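Local coordinates for protein thiol transferase (Phanerochaete chrysosporium, PDB 4F0B) that is a Ure2p-type glutathione transferase of a wood-rotting fungus, which binds oxidized glutathione disulfide and probably acts as a thiol transferase, at residues Tyr159-Ile172 / Glu199-Glu211. Residues are numbered along the deposited sequence; the frame is centred on the assembly and turned at random.
Sequences YRVLDDRLKGREYI and EFPNVKAWVERIE
R160 and D163 both carry CG anti to the backbone N (chi1 -163° in D163), which sends R160 to the loop before helix 201-211 and D163 to that helix's first turn. R160, bent at chi2 and chi3, meets E199 O end-on with NH1 and NH2, each at 3.0 Å. Its guanidinium lies nearly parallel to the F200 ring, 18° between planes, with F200 CE1 over one face. The same ring takes Y159 CB on a face, a CH-pi contact. D163 receives the first turn of helix 201-211, F200 being its N-cap residue: OD1 accepts from V203 N at 2.9 Å and weakly from N202 N, although its modelled place is less sure, while N202 ND2 reaches OD2 at 2.9 Å from above the carboxylate plane. V203 is a knob among Y159, L162, D163 and L166. Further along, L166 CD1 sits over the five-membered ring of W206, 4.0 Å from its centroid; the indole NE1 is bonded to D180 of helix 178-187. R209 NH2 donates to E170 O at 2.9 Å, and R209 CD packs against Y171 OH, which a water links to R209 O. Replacing R160 by alanine takes away both N-H donors to E199 O and is likely to leave that carbonyl without them and part of the F200 ring uncovered. Segment 159-166 of helix 145-166 crosses helix 201-211 at 76° within the all-helical C-terminal domain of the GST fold, with an apolar middle between polar ends; the negative D163 carboxylate at the helix start is likely to complement the helix dipole.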
ATOM      1  N   TYR A 159       8.898  12.316   3.701  1.00  4.62           N
ATOM      2  CA  TYR A 159      10.121  12.117   4.480  1.00  5.17           C
ATOM      3  C   TYR A 159      10.140  12.920   5.773  1.00  5.79           C
ATOM      4  O   TYR A 159      10.784  12.475   6.722  1.00  6.68           O
ATOM      5  CB  TYR A 159      11.388  12.313   3.617  1.00  5.27           C
ATOM      6  CG  TYR A 159      11.696  11.058   2.831  1.00  6.83           C
ATOM      7  CD1 TYR A 159      11.216  10.845   1.552  1.00  7.33           C
ATOM      8  CD2 TYR A 159      12.438  10.031   3.413  1.00 15.76           C
ATOM      9  CE1 TYR A 159      11.514   9.688   0.849  1.00  6.35           C
ATOM     10  CE2 TYR A 159      12.714   8.857   2.706  1.00 18.65           C
ATOM     11  CZ  TYR A 159      12.280   8.722   1.424  1.00  9.90           C
ATOM     12  OH  TYR A 159      12.567   7.545   0.724  1.00 11.49           O
ATOM     13  N   ARG A 160       9.411  14.039   5.841  1.00  5.39           N
ATOM     14  CA  ARG A 160       9.332  14.775   7.087  1.00  4.84           C
ATOM     15  C   ARG A 160       8.496  13.970   8.080  1.00  4.80           C
ATOM     16  O   ARG A 160       8.838  13.897   9.283  1.00  5.44           O
ATOM     17  CB  ARG A 160       8.679  16.138   6.834  1.00  5.83           C
ATOM     18  CG  ARG A 160       8.550  16.980   8.132  1.00  7.97           C
ATOM     19  CD  ARG A 160       9.927  17.333   8.738  1.00  9.22           C
ATOM     20  NE  ARG A 160      10.762  18.032   7.759  1.00  9.48           N
ATOM     21  CZ  ARG A 160      12.096  17.958   7.717  1.00  9.98           C
ATOM     22  NH1 ARG A 160      12.768  17.241   8.613  1.00 11.08           N
ATOM     23  NH2 ARG A 160      12.764  18.632   6.779  1.00 12.05           N
ATOM     24  N   VAL A 161       7.417  13.345   7.610  1.00  5.19           N
ATOM     25  CA  VAL A 161       6.649  12.442   8.469  1.00  5.94           C
ATOM     26  C   VAL A 161       7.572  11.329   9.016  1.00  4.74           C
ATOM     27  O   VAL A 161       7.583  11.035  10.236  1.00  5.89           O
ATOM     28  CB  VAL A 161       5.474  11.795   7.707  1.00  5.95           C
ATOM     29  CG1 VAL A 161       4.773  10.712   8.570  1.00  6.45           C
ATOM     30  CG2 VAL A 161       4.443  12.893   7.290  1.00  7.14           C
ATOM     31  N   LEU A 162       8.376  10.712   8.152  1.00  5.03           N
ATOM     32  CA  LEU A 162       9.276   9.632   8.596  1.00  4.88           C
ATOM     33  C   LEU A 162      10.337  10.173   9.558  1.00  5.42           C
ATOM     34  O   LEU A 162      10.638   9.525  10.599  1.00  5.54           O
ATOM     35  CB  LEU A 162       9.918   8.974   7.383  1.00  6.27           C
ATOM     36  CG  LEU A 162      10.860   7.823   7.694  1.00  6.53           C
ATOM     37  CD1 LEU A 162      10.101   6.672   8.341  1.00  8.80           C
ATOM     38  CD2 LEU A 162      11.460   7.371   6.368  1.00  8.65           C
ATOM     39  N   ASP A 163      10.915  11.343   9.241  1.00  5.21           N
ATOM     40  CA  ASP A 163      11.952  11.916  10.085  1.00  5.16           C
ATOM     41  C   ASP A 163      11.413  12.196  11.498  1.00  7.45           C
ATOM     42  O   ASP A 163      12.073  11.888  12.514  1.00  6.80           O
ATOM     43  CB  ASP A 163      12.515  13.192   9.456  1.00  5.74           C
ATOM     44  CG  ASP A 163      13.833  13.576  10.075  1.00  8.02           C
ATOM     45  OD1 ASP A 163      14.880  12.993   9.639  1.00  7.40           O
ATOM     46  OD2 ASP A 163      13.819  14.440  10.996  1.00  9.01           O
ATOM     47  N   ASP A 164      10.219  12.775  11.590  1.00  6.24           N
ATOM     48  CA  ASP A 164       9.616  13.059  12.890  1.00  5.97           C
ATOM     49  C   ASP A 164       9.314  11.764  13.660  1.00  6.36           C
ATOM     50  O   ASP A 164       9.530  11.700  14.883  1.00  7.81           O
ATOM     51  CB  ASP A 164       8.332  13.892  12.712  1.00  5.85           C
ATOM     52  CG  ASP A 164       8.600  15.329  12.355  1.00  8.81           C
ATOM     53  OD1 ASP A 164       9.719  15.821  12.564  1.00  9.24           O
ATOM     54  OD2 ASP A 164       7.628  15.996  11.910  1.00 11.42           O
ATOM     55  N   ARG A 165       8.874  10.730  12.954  1.00  5.00           N
ATOM     56  CA  ARG A 165       8.672   9.428  13.588  1.00  5.39           C
ATOM     57  C   ARG A 165       9.980   8.895  14.147  1.00  7.43           C
ATOM     58  O   ARG A 165      10.001   8.304  15.240  1.00  8.45           O
ATOM     59  CB  ARG A 165       8.090   8.422  12.594  1.00  5.68           C
ATOM     60  CG  ARG A 165       7.961   6.984  13.127  1.00  6.19           C
ATOM     61  CD  ARG A 165       7.041   6.857  14.308  1.00  6.90           C
ATOM     62  NE  ARG A 165       7.135   5.516  14.888  1.00  6.61           N
ATOM     63  CZ  ARG A 165       6.360   5.084  15.871  1.00  8.91           C
ATOM     64  NH1 ARG A 165       5.375   5.828  16.324  1.00 11.38           N
ATOM     65  NH2 ARG A 165       6.553   3.853  16.368  1.00 10.69           N
ATOM     66  N   LEU A 166      11.077   9.070  13.429  1.00  5.69           N
ATOM     67  CA  LEU A 166      12.338   8.529  13.875  1.00  6.27           C
ATOM     68  C   LEU A 166      12.997   9.360  14.988  1.00  6.45           C
ATOM     69  O   LEU A 166      13.966   8.890  15.597  1.00  6.98           O
ATOM     70  CB  LEU A 166      13.284   8.338  12.680  1.00  5.82           C
ATOM     71  CG  LEU A 166      12.906   7.156  11.775  1.00  5.79           C
ATOM     72  CD1 LEU A 166      13.706   7.284  10.482  1.00  8.23           C
ATOM     73  CD2 LEU A 166      13.247   5.829  12.458  1.00  8.23           C
ATOM     74  N   LYS A 167      12.536  10.587  15.257  1.00  6.63           N
ATOM     75  CA  LYS A 167      13.066  11.329  16.386  1.00  6.88           C
ATOM     76  C   LYS A 167      12.955  10.488  17.672  1.00  7.82           C
ATOM     77  O   LYS A 167      11.890   9.953  17.991  1.00  9.18           O
ATOM     78  CB  LYS A 167      12.365  12.691  16.533  1.00  8.71           C
ATOM     79  CG  LYS A 167      12.812  13.679  15.499  1.00  9.24           C
ATOM     80  CD  LYS A 167      12.214  15.068  15.726  1.00 10.88           C
ATOM     81  CE  LYS A 167      12.851  16.016  14.700  1.00 13.41           C
ATOM     82  NZ  LYS A 167      12.552  17.471  14.954  1.00 16.38           N
ATOM     83  N   GLY A 168      14.078  10.361  18.376  1.00  8.74           N
ATOM     84  CA  GLY A 168      14.128   9.612  19.631  1.00  9.49           C
ATOM     85  C   GLY A 168      14.247   8.121  19.392  1.00  9.46           C
ATOM     86  O   GLY A 168      14.216   7.376  20.377  1.00 10.01           O
ATOM     87  N   ARG A 169      14.373   7.682  18.141  1.00  7.33           N
ATOM     88  CA  ARG A 169      14.378   6.249  17.828  1.00  6.58           C
ATOM     89  C   ARG A 169      15.575   5.883  16.953  1.00  8.20           C
ATOM     90  O   ARG A 169      16.193   6.768  16.334  1.00 10.49           O
ATOM     91  CB  ARG A 169      13.078   5.861  17.066  1.00  6.11           C
ATOM     92  CG  ARG A 169      11.807   6.221  17.812  1.00  6.88           C
ATOM     93  CD  ARG A 169      10.615   5.599  17.113  1.00  8.52           C
ATOM     94  NE  ARG A 169       9.383   5.835  17.832  1.00 10.67           N
ATOM     95  CZ  ARG A 169       8.850   5.030  18.728  1.00 14.70           C
ATOM     96  NH1 ARG A 169       9.424   3.852  19.047  1.00 16.66           N
ATOM     97  NH2 ARG A 169       7.700   5.399  19.290  1.00 18.42           N
ATOM     98  N   GLU A 170      15.870   4.589  16.845  1.00  6.89           N
ATOM     99  CA  GLU A 170      16.767   4.117  15.803  1.00  6.25           C
ATOM    100  C   GLU A 170      16.014   3.440  14.655  1.00  5.86           C
ATOM    101  O   GLU A 170      16.546   3.381  13.538  1.00  6.57           O
ATOM    102  CB  GLU A 170      17.806   3.123  16.334  1.00  6.81           C
ATOM    103  CG  GLU A 170      18.814   3.800  17.261  1.00  7.28           C
ATOM    104  CD  GLU A 170      20.071   2.953  17.464  1.00  7.75           C
ATOM    105  OE1 GLU A 170      20.001   1.695  17.370  1.00  9.40           O
ATOM    106  OE2 GLU A 170      21.140   3.547  17.693  1.00  9.62           O
ATOM    107  N   TYR A 171      14.807   2.902  14.908  1.00  6.04           N
ATOM    108  CA  TYR A 171      14.020   2.187  13.886  1.00  6.12           C
ATOM    109  C   TYR A 171      12.560   2.564  14.070  1.00  5.95           C
ATOM    110  O   TYR A 171      12.136   3.019  15.171  1.00  6.26           O
ATOM    111  CB  TYR A 171      14.223   0.650  13.972  1.00  6.12           C
ATOM    112  CG  TYR A 171      15.668   0.279  13.821  1.00  7.17           C
ATOM    113  CD1 TYR A 171      16.262   0.263  12.561  1.00  7.77           C
ATOM    114  CD2 TYR A 171      16.460   0.014  14.944  1.00  7.16           C
ATOM    115  CE1 TYR A 171      17.611  -0.023  12.417  1.00  9.23           C
ATOM    116  CE2 TYR A 171      17.806  -0.287  14.815  1.00  7.38           C
ATOM    117  CZ  TYR A 171      18.377  -0.289  13.542  1.00  7.42           C
ATOM    118  OH  TYR A 171      19.730  -0.569  13.446  1.00 10.09           O
ATOM    119  N   ILE A 172      11.782   2.380  13.002  1.00  6.99           N
ATOM    120  CA  ILE A 172      10.425   2.925  12.988  1.00  6.49           C
ATOM    121  C   ILE A 172       9.566   2.400  14.137  1.00  8.08           C
ATOM    122  O   ILE A 172       8.867   3.181  14.803  1.00  7.11           O
ATOM    123  CB  ILE A 172       9.754   2.626  11.637  1.00  5.99           C
ATOM    124  CG1 ILE A 172      10.541   3.316  10.514  1.00  6.73           C
ATOM    125  CG2 ILE A 172       8.276   3.056  11.641  1.00  8.47           C
ATOM    126  CD1 ILE A 172      10.094   2.832   9.130  1.00  9.58           C
ATOM    127  N   GLU A 199      18.512  17.453   5.384  1.00 10.73           N
ATOM    128  CA  GLU A 199      17.297  18.104   5.859  1.00 12.34           C
ATOM    129  C   GLU A 199      16.427  17.138   6.646  1.00  9.43           C
ATOM    130  O   GLU A 199      15.461  17.534   7.266  1.00 10.13           O
ATOM    131  CB  GLU A 199      16.505  18.712   4.684  1.00 12.44           C
ATOM    132  CG  GLU A 199      17.233  19.844   3.987  1.00 17.35           C
ATOM    133  CD  GLU A 199      16.502  20.351   2.740  1.00 20.65           C
ATOM    134  OE1 GLU A 199      15.418  19.825   2.406  1.00 22.17           O
ATOM    135  OE2 GLU A 199      17.043  21.272   2.095  1.00 33.32           O
ATOM    136  N   PHE A 200      16.807  15.857   6.621  1.00  8.29           N
ATOM    137  CA  PHE A 200      16.062  14.791   7.312  1.00  7.04           C
ATOM    138  C   PHE A 200      17.103  13.959   8.076  1.00  7.58           C
ATOM    139  O   PHE A 200      17.377  12.818   7.731  1.00  7.69           O
ATOM    140  CB  PHE A 200      15.307  13.910   6.290  1.00  7.54           C
ATOM    141  CG  PHE A 200      14.431  14.704   5.382  1.00  6.07           C
ATOM    142  CD1 PHE A 200      13.131  15.016   5.734  1.00  7.36           C
ATOM    143  CD2 PHE A 200      14.921  15.163   4.167  1.00  9.48           C
ATOM    144  CE1 PHE A 200      12.313  15.791   4.873  1.00  6.26           C
ATOM    145  CE2 PHE A 200      14.115  15.929   3.305  1.00  9.31           C
ATOM    146  CZ  PHE A 200      12.802  16.246   3.657  1.00  7.14           C
ATOM    147  N   PRO A 201      17.714  14.533   9.110  1.00  7.75           N
ATOM    148  CA  PRO A 201      18.889  13.891   9.732  1.00  7.96           C
ATOM    149  C   PRO A 201      18.554  12.590  10.462  1.00  7.85           C
ATOM    150  O   PRO A 201      19.424  11.722  10.597  1.00  8.90           O
ATOM    151  CB  PRO A 201      19.410  14.967  10.703  1.00  9.34           C
ATOM    152  CG  PRO A 201      18.177  15.767  11.047  1.00 11.02           C
ATOM    153  CD  PRO A 201      17.396  15.828   9.739  1.00 11.33           C
ATOM    154  N   ASN A 202      17.299  12.408  10.879  1.00  6.73           N
ATOM    155  CA  ASN A 202      16.921  11.119  11.447  1.00  7.14           C
ATOM    156  C   ASN A 202      16.806  10.042  10.385  1.00  6.54           C
ATOM    157  O   ASN A 202      17.316   8.926  10.559  1.00  7.28           O
ATOM    158  CB  ASN A 202      15.656  11.266  12.291  1.00  7.23           C
ATOM    159  CG  ASN A 202      15.859  12.269  13.442  1.00  9.14           C
ATOM    160  OD1 ASN A 202      16.427  11.918  14.478  1.00 10.47           O
ATOM    161  ND2 ASN A 202      15.443  13.511  13.234  1.00  9.82           N
ATOM    162  N   VAL A 203      16.210  10.398   9.254  1.00  6.31           N
ATOM    163  CA  VAL A 203      16.180   9.460   8.142  1.00  6.75           C
ATOM    164  C   VAL A 203      17.608   9.149   7.694  1.00  7.32           C
ATOM    165  O   VAL A 203      17.934   8.002   7.427  1.00  6.90           O
ATOM    166  CB  VAL A 203      15.393  10.049   6.961  1.00  5.36           C
ATOM    167  CG1 VAL A 203      15.481   9.096   5.737  1.00  7.18           C
ATOM    168  CG2 VAL A 203      13.937  10.281   7.344  1.00  7.07           C
ATOM    169  N   LYS A 204      18.472  10.161   7.643  0.64  7.81           N
ATOM    170  CA  LYS A 204      19.825   9.937   7.159  0.64  9.09           C
ATOM    171  C   LYS A 204      20.576   8.923   8.031  0.64  8.23           C
ATOM    172  O   LYS A 204      21.198   7.972   7.506  0.64  8.59           O
ATOM    173  CB  LYS A 204      20.594  11.261   7.108  0.64  8.94           C
ATOM    174  CG  LYS A 204      21.947  11.160   6.396  0.64 12.79           C
ATOM    175  CD  LYS A 204      22.746  12.460   6.551  0.64 16.49           C
ATOM    176  CE  LYS A 204      24.052  12.398   5.739  0.64 22.31           C
ATOM    177  NZ  LYS A 204      24.956  13.578   5.941  0.64 23.10           N
ATOM    178  N   ALA A 205      20.511   9.107   9.351  1.00  8.30           N
ATOM    179  CA  ALA A 205      21.233   8.199  10.265  1.00  7.48           C
ATOM    180  C   ALA A 205      20.643   6.787  10.225  1.00  7.86           C
ATOM    181  O   ALA A 205      21.350   5.787  10.428  1.00  9.19           O
ATOM    182  CB  ALA A 205      21.218   8.753  11.707  1.00  7.77           C
ATOM    183  N   TRP A 206      19.346   6.710   9.989  1.00  7.04           N
ATOM    184  CA  TRP A 206      18.647   5.424   9.874  1.00  6.89           C
ATOM    185  C   TRP A 206      19.049   4.678   8.590  1.00  7.81           C
ATOM    186  O   TRP A 206      19.362   3.478   8.636  1.00  8.87           O
ATOM    187  CB  TRP A 206      17.146   5.689  10.018  1.00  7.53           C
ATOM    188  CG  TRP A 206      16.191   4.614   9.601  1.00  5.79           C
ATOM    189  CD1 TRP A 206      15.657   3.613  10.376  1.00  6.84           C
ATOM    190  CD2 TRP A 206      15.540   4.539   8.346  1.00  4.99           C
ATOM    191  NE1 TRP A 206      14.727   2.905   9.650  1.00  6.13           N
ATOM    192  CE2 TRP A 206      14.651   3.438   8.391  1.00  4.79           C
ATOM    193  CE3 TRP A 206      15.627   5.289   7.179  1.00  7.11           C
ATOM    194  CZ2 TRP A 206      13.867   3.048   7.277  1.00  6.02           C
ATOM    195  CZ3 TRP A 206      14.871   4.906   6.069  1.00  5.98           C
ATOM    196  CH2 TRP A 206      13.990   3.804   6.126  1.00  5.81           C
ATOM    197  N   VAL A 207      19.140   5.389   7.466  1.00  6.53           N
ATOM    198  CA  VAL A 207      19.649   4.798   6.236  1.00  7.90           C
ATOM    199  C   VAL A 207      21.062   4.272   6.456  1.00  8.89           C
ATOM    200  O   VAL A 207      21.378   3.155   6.065  1.00  9.22           O
ATOM    201  CB  VAL A 207      19.642   5.823   5.062  1.00  7.91           C
ATOM    202  CG1 VAL A 207      20.466   5.284   3.864  1.00  9.98           C
ATOM    203  CG2 VAL A 207      18.183   6.145   4.633  1.00  8.27           C
ATOM    204  N   GLU A 208      21.912   5.070   7.103  1.00  9.16           N
ATOM    205  CA  GLU A 208      23.300   4.668   7.309  1.00  9.04           C
ATOM    206  C   GLU A 208      23.409   3.410   8.178  1.00 10.50           C
ATOM    207  O   GLU A 208      24.207   2.485   7.849  1.00 11.66           O
ATOM    208  CB  GLU A 208      24.062   5.831   7.903  1.00 11.52           C
ATOM    209  CG  GLU A 208      24.263   6.936   6.878  1.00 19.88           C
ATOM    210  CD  GLU A 208      24.864   8.219   7.438  1.00 28.84           C
ATOM    211  OE1 GLU A 208      24.976   8.350   8.675  1.00 31.42           O
ATOM    212  OE2 GLU A 208      25.204   9.105   6.616  1.00 28.50           O
ATOM    213  N   ARG A 209      22.621   3.326   9.253  1.00  8.76           N
ATOM    214  CA  ARG A 209      22.766   2.152  10.121  1.00  8.77           C
ATOM    215  C   ARG A 209      22.239   0.882   9.470  1.00  9.21           C
ATOM    216  O   ARG A 209      22.701  -0.229   9.802  1.00 11.34           O
ATOM    217  CB  ARG A 209      22.197   2.371  11.537  1.00 10.76           C
ATOM    218  CG  ARG A 209      20.682   2.431  11.661  1.00  9.70           C
ATOM    219  CD  ARG A 209      20.213   2.584  13.149  1.00  9.71           C
ATOM    220  NE  ARG A 209      20.723   3.838  13.711  1.00  9.78           N
ATOM    221  CZ  ARG A 209      20.072   5.004  13.680  1.00  8.15           C
ATOM    222  NH1 ARG A 209      20.666   6.095  14.167  1.00 12.56           N
ATOM    223  NH2 ARG A 209      18.829   5.110  13.217  1.00  8.11           N
ATOM    224  N   ILE A 210      21.281   1.005   8.556  1.00  7.29           N
ATOM    225  CA  ILE A 210      20.748  -0.148   7.849  1.00  7.46           C
ATOM    226  C   ILE A 210      21.700  -0.547   6.717  1.00  8.35           C
ATOM    227  O   ILE A 210      21.977  -1.739   6.507  1.00  8.37           O
ATOM    228  CB  ILE A 210      19.331   0.121   7.332  1.00  6.76           C
ATOM    229  CG1 ILE A 210      18.364   0.271   8.533  1.00  7.28           C
ATOM    230  CG2 ILE A 210      18.842  -1.037   6.436  1.00  7.08           C
ATOM    231  CD1 ILE A 210      17.013   0.838   8.203  1.00  8.32           C
ATOM    232  N   GLU A 211      22.221   0.449   6.000  1.00  9.38           N
ATOM    233  CA  GLU A 211      23.130   0.164   4.878  1.00 10.67           C
ATOM    234  C   GLU A 211      24.342  -0.667   5.320  1.00 10.24           C
ATOM    235  O   GLU A 211      24.834  -1.499   4.549  1.00 13.02           O
ATOM    236  CB  GLU A 211      23.559   1.496   4.189  1.00 10.53           C
ATOM    237  CG  GLU A 211      24.392   1.363   2.910  1.00 13.11           C
ATOM    238  CD  GLU A 211      23.588   1.119   1.630  1.00 13.87           C
ATOM    239  OE1 GLU A 211      22.431   1.570   1.512  1.00 13.85           O
ATOM    240  OE2 GLU A 211      24.167   0.521   0.694  1.00 14.62           O
TER
HETATM  241  O   HOH W   1      16.595  11.694  17.420  1.00 18.88           O
HETATM  242  O   HOH W   2      16.821   9.240  15.042  1.00 10.65           O
HETATM  243  O   HOH W   3      19.250   8.000  16.036  1.00 25.34           O
HETATM  244  O   HOH W   4      21.310  -1.968  11.794  1.00 13.93           O